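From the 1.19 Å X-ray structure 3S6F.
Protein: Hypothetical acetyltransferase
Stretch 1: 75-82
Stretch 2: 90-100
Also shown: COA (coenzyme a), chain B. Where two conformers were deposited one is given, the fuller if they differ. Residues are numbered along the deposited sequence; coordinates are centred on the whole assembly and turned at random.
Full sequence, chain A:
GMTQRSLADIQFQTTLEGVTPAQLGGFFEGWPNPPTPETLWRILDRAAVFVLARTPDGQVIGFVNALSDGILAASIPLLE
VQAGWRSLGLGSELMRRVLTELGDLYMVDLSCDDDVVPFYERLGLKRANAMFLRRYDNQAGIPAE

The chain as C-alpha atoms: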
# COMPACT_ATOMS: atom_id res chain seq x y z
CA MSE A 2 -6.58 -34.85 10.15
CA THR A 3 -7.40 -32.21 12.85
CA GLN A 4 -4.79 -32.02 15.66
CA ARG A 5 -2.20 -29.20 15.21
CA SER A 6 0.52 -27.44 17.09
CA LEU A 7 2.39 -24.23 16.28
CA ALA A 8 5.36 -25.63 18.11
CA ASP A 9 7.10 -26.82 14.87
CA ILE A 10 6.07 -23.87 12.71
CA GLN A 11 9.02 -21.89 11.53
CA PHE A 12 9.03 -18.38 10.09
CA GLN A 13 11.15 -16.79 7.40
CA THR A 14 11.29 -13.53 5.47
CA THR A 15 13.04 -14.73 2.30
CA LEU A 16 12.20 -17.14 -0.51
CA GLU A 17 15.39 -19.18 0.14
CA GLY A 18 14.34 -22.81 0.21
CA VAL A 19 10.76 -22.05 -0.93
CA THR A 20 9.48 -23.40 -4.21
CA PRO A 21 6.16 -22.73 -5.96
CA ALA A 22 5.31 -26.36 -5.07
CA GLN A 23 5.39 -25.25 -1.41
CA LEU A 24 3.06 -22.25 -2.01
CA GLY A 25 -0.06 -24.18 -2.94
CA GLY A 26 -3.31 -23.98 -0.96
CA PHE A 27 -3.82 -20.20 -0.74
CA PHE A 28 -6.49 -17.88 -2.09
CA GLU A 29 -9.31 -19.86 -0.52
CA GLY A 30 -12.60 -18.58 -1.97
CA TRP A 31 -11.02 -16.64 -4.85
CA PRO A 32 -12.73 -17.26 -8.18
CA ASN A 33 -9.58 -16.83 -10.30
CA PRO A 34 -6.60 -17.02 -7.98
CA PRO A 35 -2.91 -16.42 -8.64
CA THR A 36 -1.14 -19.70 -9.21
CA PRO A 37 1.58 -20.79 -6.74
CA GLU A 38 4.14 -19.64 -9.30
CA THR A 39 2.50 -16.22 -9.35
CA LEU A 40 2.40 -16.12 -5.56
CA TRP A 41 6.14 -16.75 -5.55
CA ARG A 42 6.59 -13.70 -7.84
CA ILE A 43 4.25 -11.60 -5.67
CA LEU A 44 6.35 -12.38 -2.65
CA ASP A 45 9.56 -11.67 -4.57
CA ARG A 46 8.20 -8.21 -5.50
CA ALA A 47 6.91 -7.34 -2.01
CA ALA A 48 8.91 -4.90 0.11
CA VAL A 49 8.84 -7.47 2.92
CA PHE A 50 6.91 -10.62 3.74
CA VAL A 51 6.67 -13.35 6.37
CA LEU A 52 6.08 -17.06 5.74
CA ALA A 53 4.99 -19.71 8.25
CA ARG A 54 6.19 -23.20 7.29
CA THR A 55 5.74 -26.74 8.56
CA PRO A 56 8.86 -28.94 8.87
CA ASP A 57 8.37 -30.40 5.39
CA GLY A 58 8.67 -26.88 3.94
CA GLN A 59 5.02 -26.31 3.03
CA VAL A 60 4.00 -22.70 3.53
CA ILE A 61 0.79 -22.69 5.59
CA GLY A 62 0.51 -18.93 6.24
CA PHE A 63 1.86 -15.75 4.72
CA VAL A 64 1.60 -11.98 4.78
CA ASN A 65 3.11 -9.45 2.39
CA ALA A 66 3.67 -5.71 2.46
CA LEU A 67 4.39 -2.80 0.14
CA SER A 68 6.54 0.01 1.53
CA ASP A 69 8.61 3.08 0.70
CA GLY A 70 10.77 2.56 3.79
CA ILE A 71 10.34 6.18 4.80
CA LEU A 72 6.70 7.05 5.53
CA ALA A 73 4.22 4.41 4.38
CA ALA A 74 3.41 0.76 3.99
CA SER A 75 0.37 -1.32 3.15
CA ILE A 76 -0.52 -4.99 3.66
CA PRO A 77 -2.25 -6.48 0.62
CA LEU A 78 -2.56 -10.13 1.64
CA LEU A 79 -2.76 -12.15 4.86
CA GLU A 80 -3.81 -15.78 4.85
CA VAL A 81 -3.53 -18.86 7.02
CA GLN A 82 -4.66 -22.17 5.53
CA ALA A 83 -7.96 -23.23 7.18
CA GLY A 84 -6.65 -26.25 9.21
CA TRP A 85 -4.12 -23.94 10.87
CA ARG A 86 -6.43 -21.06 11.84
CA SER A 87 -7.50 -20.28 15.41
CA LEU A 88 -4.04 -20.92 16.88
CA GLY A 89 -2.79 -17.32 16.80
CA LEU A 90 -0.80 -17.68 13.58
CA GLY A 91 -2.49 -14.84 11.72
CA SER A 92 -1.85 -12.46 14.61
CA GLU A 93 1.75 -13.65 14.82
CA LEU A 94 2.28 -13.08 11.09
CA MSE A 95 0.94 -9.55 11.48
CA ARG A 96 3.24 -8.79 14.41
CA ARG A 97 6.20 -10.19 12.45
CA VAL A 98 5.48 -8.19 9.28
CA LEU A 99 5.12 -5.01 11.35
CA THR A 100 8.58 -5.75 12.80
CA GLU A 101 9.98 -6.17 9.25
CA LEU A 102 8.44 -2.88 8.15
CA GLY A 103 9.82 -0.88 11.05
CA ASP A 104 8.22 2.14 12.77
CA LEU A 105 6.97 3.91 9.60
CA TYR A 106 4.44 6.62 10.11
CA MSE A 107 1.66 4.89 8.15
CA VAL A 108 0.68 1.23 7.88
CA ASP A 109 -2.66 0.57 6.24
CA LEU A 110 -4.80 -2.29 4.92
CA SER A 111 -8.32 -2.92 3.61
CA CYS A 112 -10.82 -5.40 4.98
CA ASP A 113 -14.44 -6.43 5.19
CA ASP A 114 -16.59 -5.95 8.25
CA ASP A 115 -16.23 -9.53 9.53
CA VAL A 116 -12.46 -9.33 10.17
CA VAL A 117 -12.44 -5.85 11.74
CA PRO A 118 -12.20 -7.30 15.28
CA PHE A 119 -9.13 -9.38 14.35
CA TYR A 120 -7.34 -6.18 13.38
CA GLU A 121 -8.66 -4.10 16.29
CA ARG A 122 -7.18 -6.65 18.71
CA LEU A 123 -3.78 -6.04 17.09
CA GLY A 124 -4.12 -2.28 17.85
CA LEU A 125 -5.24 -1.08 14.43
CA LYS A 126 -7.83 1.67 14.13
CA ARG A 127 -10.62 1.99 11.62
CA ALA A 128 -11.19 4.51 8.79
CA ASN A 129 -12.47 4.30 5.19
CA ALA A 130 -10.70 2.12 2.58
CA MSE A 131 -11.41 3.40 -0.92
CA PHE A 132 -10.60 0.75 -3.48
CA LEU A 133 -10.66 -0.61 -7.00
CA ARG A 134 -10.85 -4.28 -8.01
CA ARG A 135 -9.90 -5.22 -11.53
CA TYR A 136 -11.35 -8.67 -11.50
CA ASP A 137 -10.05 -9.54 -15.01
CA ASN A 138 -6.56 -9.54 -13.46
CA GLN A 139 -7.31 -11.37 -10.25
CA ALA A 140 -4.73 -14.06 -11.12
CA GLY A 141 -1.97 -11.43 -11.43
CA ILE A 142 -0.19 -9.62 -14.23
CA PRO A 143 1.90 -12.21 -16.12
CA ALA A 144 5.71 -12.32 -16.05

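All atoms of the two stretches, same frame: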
# COMPACT_ATOMS: atom_id res chain seq x y z
N SER A 75 1.68 -0.69 3.14
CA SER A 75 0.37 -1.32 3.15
C SER A 75 0.50 -2.83 3.04
O SER A 75 1.47 -3.35 2.50
CB SER A 75 -0.53 -0.79 2.04
OG SER A 75 -0.04 -1.20 0.76
N ILE A 76 -0.52 -3.52 3.53
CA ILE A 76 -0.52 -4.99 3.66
C ILE A 76 -1.58 -5.58 2.75
O ILE A 76 -2.75 -5.59 3.12
CB ILE A 76 -0.71 -5.42 5.12
CG1 ILE A 76 0.50 -4.83 5.98
CG2 ILE A 76 -0.78 -6.95 5.23
CD1 ILE A 76 0.40 -4.96 7.48
N PRO A 77 -1.22 -6.00 1.53
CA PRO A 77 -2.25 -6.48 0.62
C PRO A 77 -2.92 -7.79 1.00
O PRO A 77 -4.13 -7.94 0.78
CB PRO A 77 -1.50 -6.61 -0.73
CG PRO A 77 -0.33 -5.66 -0.61
CD PRO A 77 0.07 -5.80 0.84
N LEU A 78 -2.13 -8.75 1.45
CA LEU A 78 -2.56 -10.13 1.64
C LEU A 78 -2.12 -10.67 2.98
O LEU A 78 -0.96 -10.52 3.37
CB LEU A 78 -2.00 -11.04 0.54
CG LEU A 78 -2.32 -10.69 -0.91
CD1 LEU A 78 -1.44 -11.54 -1.84
CD2 LEU A 78 -3.82 -10.85 -1.22
N LEU A 79 -3.02 -11.37 3.65
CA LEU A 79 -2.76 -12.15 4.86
C LEU A 79 -3.61 -13.40 4.76
O LEU A 79 -4.83 -13.29 4.63
CB LEU A 79 -3.13 -11.35 6.11
CG LEU A 79 -3.12 -12.11 7.44
CD1 LEU A 79 -1.70 -12.49 7.86
CD2 LEU A 79 -3.85 -11.31 8.52
N GLU A 80 -3.01 -14.57 4.89
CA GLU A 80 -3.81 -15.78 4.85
C GLU A 80 -3.11 -16.89 5.58
O GLU A 80 -1.91 -17.12 5.47
CB GLU A 80 -4.10 -16.23 3.42
CG GLU A 80 -5.14 -17.34 3.32
CD GLU A 80 -5.55 -17.65 1.88
OE1 GLU A 80 -4.93 -17.10 0.94
OE2 GLU A 80 -6.49 -18.46 1.70
N VAL A 81 -3.92 -17.62 6.36
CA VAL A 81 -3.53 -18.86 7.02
C VAL A 81 -4.44 -19.94 6.47
O VAL A 81 -5.65 -19.76 6.36
CB VAL A 81 -3.65 -18.75 8.56
CG1 VAL A 81 -3.46 -20.09 9.25
CG2 VAL A 81 -2.67 -17.69 9.09
N GLN A 82 -3.86 -21.07 6.09
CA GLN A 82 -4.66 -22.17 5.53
C GLN A 82 -5.64 -22.66 6.58
O GLN A 82 -5.33 -22.70 7.77
CB GLN A 82 -3.77 -23.29 5.01
CG GLN A 82 -2.96 -22.76 3.83
CD GLN A 82 -2.24 -23.78 3.03
OE1 GLN A 82 -2.34 -24.95 3.32
NE2 GLN A 82 -1.51 -23.34 1.99
N LEU A 90 -1.80 -17.85 14.65
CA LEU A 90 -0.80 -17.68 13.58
C LEU A 90 -1.01 -16.39 12.77
O LEU A 90 -0.03 -15.72 12.40
CB LEU A 90 -0.73 -18.92 12.73
CG LEU A 90 0.34 -18.94 11.65
CD1 LEU A 90 1.72 -18.75 12.25
CD2 LEU A 90 0.24 -20.18 10.83
N GLY A 91 -2.25 -16.06 12.46
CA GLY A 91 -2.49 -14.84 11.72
C GLY A 91 -2.01 -13.61 12.47
O GLY A 91 -1.41 -12.71 11.89
N SER A 92 -2.31 -13.56 13.77
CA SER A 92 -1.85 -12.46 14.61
C SER A 92 -0.33 -12.41 14.67
O SER A 92 0.27 -11.32 14.62
CB SER A 92 -2.43 -12.59 16.00
OG SER A 92 -3.85 -12.43 15.98
N GLU A 93 0.30 -13.57 14.77
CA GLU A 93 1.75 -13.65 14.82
C GLU A 93 2.38 -13.16 13.51
O GLU A 93 3.39 -12.44 13.54
CB GLU A 93 2.18 -15.07 15.16
CG GLU A 93 3.69 -15.24 15.30
CD GLU A 93 4.32 -14.55 16.48
OE1 GLU A 93 3.58 -14.22 17.43
OE2 GLU A 93 5.53 -14.33 16.44
N LEU A 94 1.81 -13.56 12.37
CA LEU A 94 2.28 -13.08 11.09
C LEU A 94 2.20 -11.56 11.02
O LEU A 94 3.10 -10.90 10.51
CB LEU A 94 1.48 -13.74 9.97
CG LEU A 94 1.87 -15.19 9.68
CD1 LEU A 94 0.80 -15.85 8.79
CD2 LEU A 94 3.25 -15.30 9.05
N MSE A 95 1.08 -11.00 11.47
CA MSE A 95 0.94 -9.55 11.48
C MSE A 95 2.00 -8.87 12.36
O MSE A 95 2.63 -7.89 11.95
CB MSE A 95 -0.47 -9.15 11.93
CG MSE A 95 -1.54 -9.33 10.90
SE MSE A 95 -1.34 -8.18 9.36
CE MSE A 95 -1.59 -6.46 10.30
N ARG A 96 2.21 -9.39 13.57
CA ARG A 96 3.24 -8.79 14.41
C ARG A 96 4.61 -8.87 13.72
O ARG A 96 5.39 -7.91 13.74
CB ARG A 96 3.29 -9.49 15.77
CG ARG A 96 2.14 -9.18 16.71
CD ARG A 96 2.37 -9.74 18.12
NE ARG A 96 2.26 -11.17 18.14
CZ ARG A 96 1.11 -11.83 18.31
NH1 ARG A 96 -0.05 -11.18 18.54
NH2 ARG A 96 1.16 -13.14 18.27
N ARG A 97 4.91 -10.02 13.11
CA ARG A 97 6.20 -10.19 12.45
C ARG A 97 6.36 -9.28 11.24
O ARG A 97 7.45 -8.76 11.03
CB ARG A 97 6.43 -11.65 12.10
CG ARG A 97 6.74 -12.48 13.35
CD ARG A 97 6.76 -13.95 13.04
NE ARG A 97 7.14 -14.76 14.20
CZ ARG A 97 8.37 -15.17 14.46
NH1 ARG A 97 9.39 -14.90 13.66
NH2 ARG A 97 8.56 -15.93 15.54
N VAL A 98 5.32 -9.06 10.45
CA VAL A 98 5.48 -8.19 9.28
C VAL A 98 5.63 -6.73 9.72
O VAL A 98 6.39 -5.97 9.11
CB VAL A 98 4.37 -8.38 8.23
CG1 VAL A 98 3.06 -7.67 8.57
CG2 VAL A 98 4.89 -7.96 6.85
N LEU A 99 4.96 -6.36 10.82
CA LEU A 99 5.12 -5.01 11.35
C LEU A 99 6.56 -4.80 11.83
O LEU A 99 7.14 -3.74 11.59
CB LEU A 99 4.08 -4.72 12.44
CG LEU A 99 2.64 -4.65 11.95
CD1 LEU A 99 1.67 -4.65 13.14
CD2 LEU A 99 2.41 -3.46 11.05
N THR A 100 7.16 -5.82 12.42
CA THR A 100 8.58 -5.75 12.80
C THR A 100 9.46 -5.57 11.56
O THR A 100 10.39 -4.73 11.54
CB THR A 100 8.99 -6.97 13.59
OG1 THR A 100 8.24 -6.97 14.83
CG2 THR A 100 10.50 -7.00 13.86
N1A COA B . -15.14 -13.67 10.75
C2A COA B . -15.16 -13.46 12.11
N3A COA B . -14.01 -13.53 12.87
C4A COA B . -12.85 -13.84 12.25
C5A COA B . -12.81 -14.08 10.88
C6A COA B . -13.97 -13.97 10.11
N6A COA B . -13.97 -14.16 8.79
N7A COA B . -11.52 -14.37 10.55
C8A COA B . -10.78 -14.32 11.68
N9A COA B . -11.59 -14.00 12.74
C1B COA B . -11.18 -13.79 14.13
C2B COA B . -11.84 -14.79 15.08
O2B COA B . -12.01 -14.10 16.27
C3B COA B . -10.80 -15.88 15.29
O3B COA B . -10.95 -16.59 16.51
P3B COA B . -11.72 -18.02 16.54
O7A COA B . -13.11 -17.77 16.02
O8A COA B . -10.97 -18.97 15.63
O9A COA B . -11.69 -18.45 17.99
C4B COA B . -9.54 -15.04 15.24
O4B COA B . -9.80 -14.03 14.27
C5B COA B . -8.31 -15.83 14.85
O5B COA B . -7.15 -15.07 15.16
P1A COA B . -5.72 -15.78 14.96
O1A COA B . -4.73 -14.79 15.47
O2A COA B . -5.68 -17.17 15.51
O3A COA B . -5.62 -15.77 13.37
P2A COA B . -5.78 -16.99 12.34
O4A COA B . -7.04 -17.72 12.62
O5A COA B . -4.51 -17.75 12.33
O6A COA B . -5.86 -16.15 10.99
CBP COA B . -7.06 -14.88 9.36
CCP COA B . -6.80 -15.08 10.84
CDP COA B . -5.73 -14.55 8.65
CEP COA B . -8.03 -13.68 9.19
CAP COA B . -7.69 -16.18 8.84
OAP COA B . -9.02 -16.33 9.32
C9P COA B . -7.72 -16.21 7.33
O9P COA B . -6.66 -16.63 6.65
N8P COA B . -8.82 -15.85 6.68
C7P COA B . -8.89 -15.86 5.22
C6P COA B . -8.16 -14.68 4.56
C5P COA B . -8.51 -13.39 5.24
O5P COA B . -9.69 -13.13 5.48
N4P COA B . -7.47 -12.59 5.53
C3P COA B . -7.63 -11.22 5.96
C2P COA B . -7.25 -10.32 4.78
S1P COA B . -8.46 -10.37 3.42

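A strand that includes Leu79, Glu80 and Val81 lies against the first turns of a helix that runs through 90-100 and beyond. The two run roughly antiparallel, with 144° between their directions, and their axes approach to 8.6 Å. The backbones come nearer at the start of the helix, where the CA atoms of Val81 and Gly91 are 6.3 Å apart. At the other end, the CA atoms of Ile76 and Val98 are 8.8 Å apart. No hydrogen bond crosses between the stretches. The contact is apolar packing and buries 382 Å², both sides summed.

Three residues of the first stretch supply most of its share: Ile76, Leu79 and Val81. Each points its CA-to-CB bond toward the helix. Ile76 covers the later turns. Its CD1 lies 3.8 Å from CE of Met95, a selenomethionine, and 4.0 Å from CG1 of Val98. The CA-to-CB bond of Met95 points sideways, but its m, m, m rotamer brings the end of the chain nearer.

Leu79 packs in the middle. Its CD1 is 4.0 Å from CB of Leu94, and its CD2 is 3.9 Å from CG of Met95. Val81 sits over the first turn, with CG1 4.0 Å from CD2 of Leu90 and CG2 3.9 Å from CD1 of Leu94. Glu80, between Leu79 and Val81, points its CA-to-CB bond away from the helix, in keeping with the alternation usual in a strand.

Val81 CG2 also lies 3.8 Å from Gly91 N. A CB on Gly91 would clash with O6A of coenzyme A. Gly91 N donates a hydrogen bond to coenzyme A O5A at 2.8 Å.

The cofactor bonds to both stretches. Val81 N donates to coenzyme A O9P at 2.9 Å, coenzyme A N4P donates to Leu79 O at 2.9 Å, and Ser92 OG donates to coenzyme A O1A at 2.6 Å. The ligand thus links strand and helix through polar bonds that the direct contact lacks.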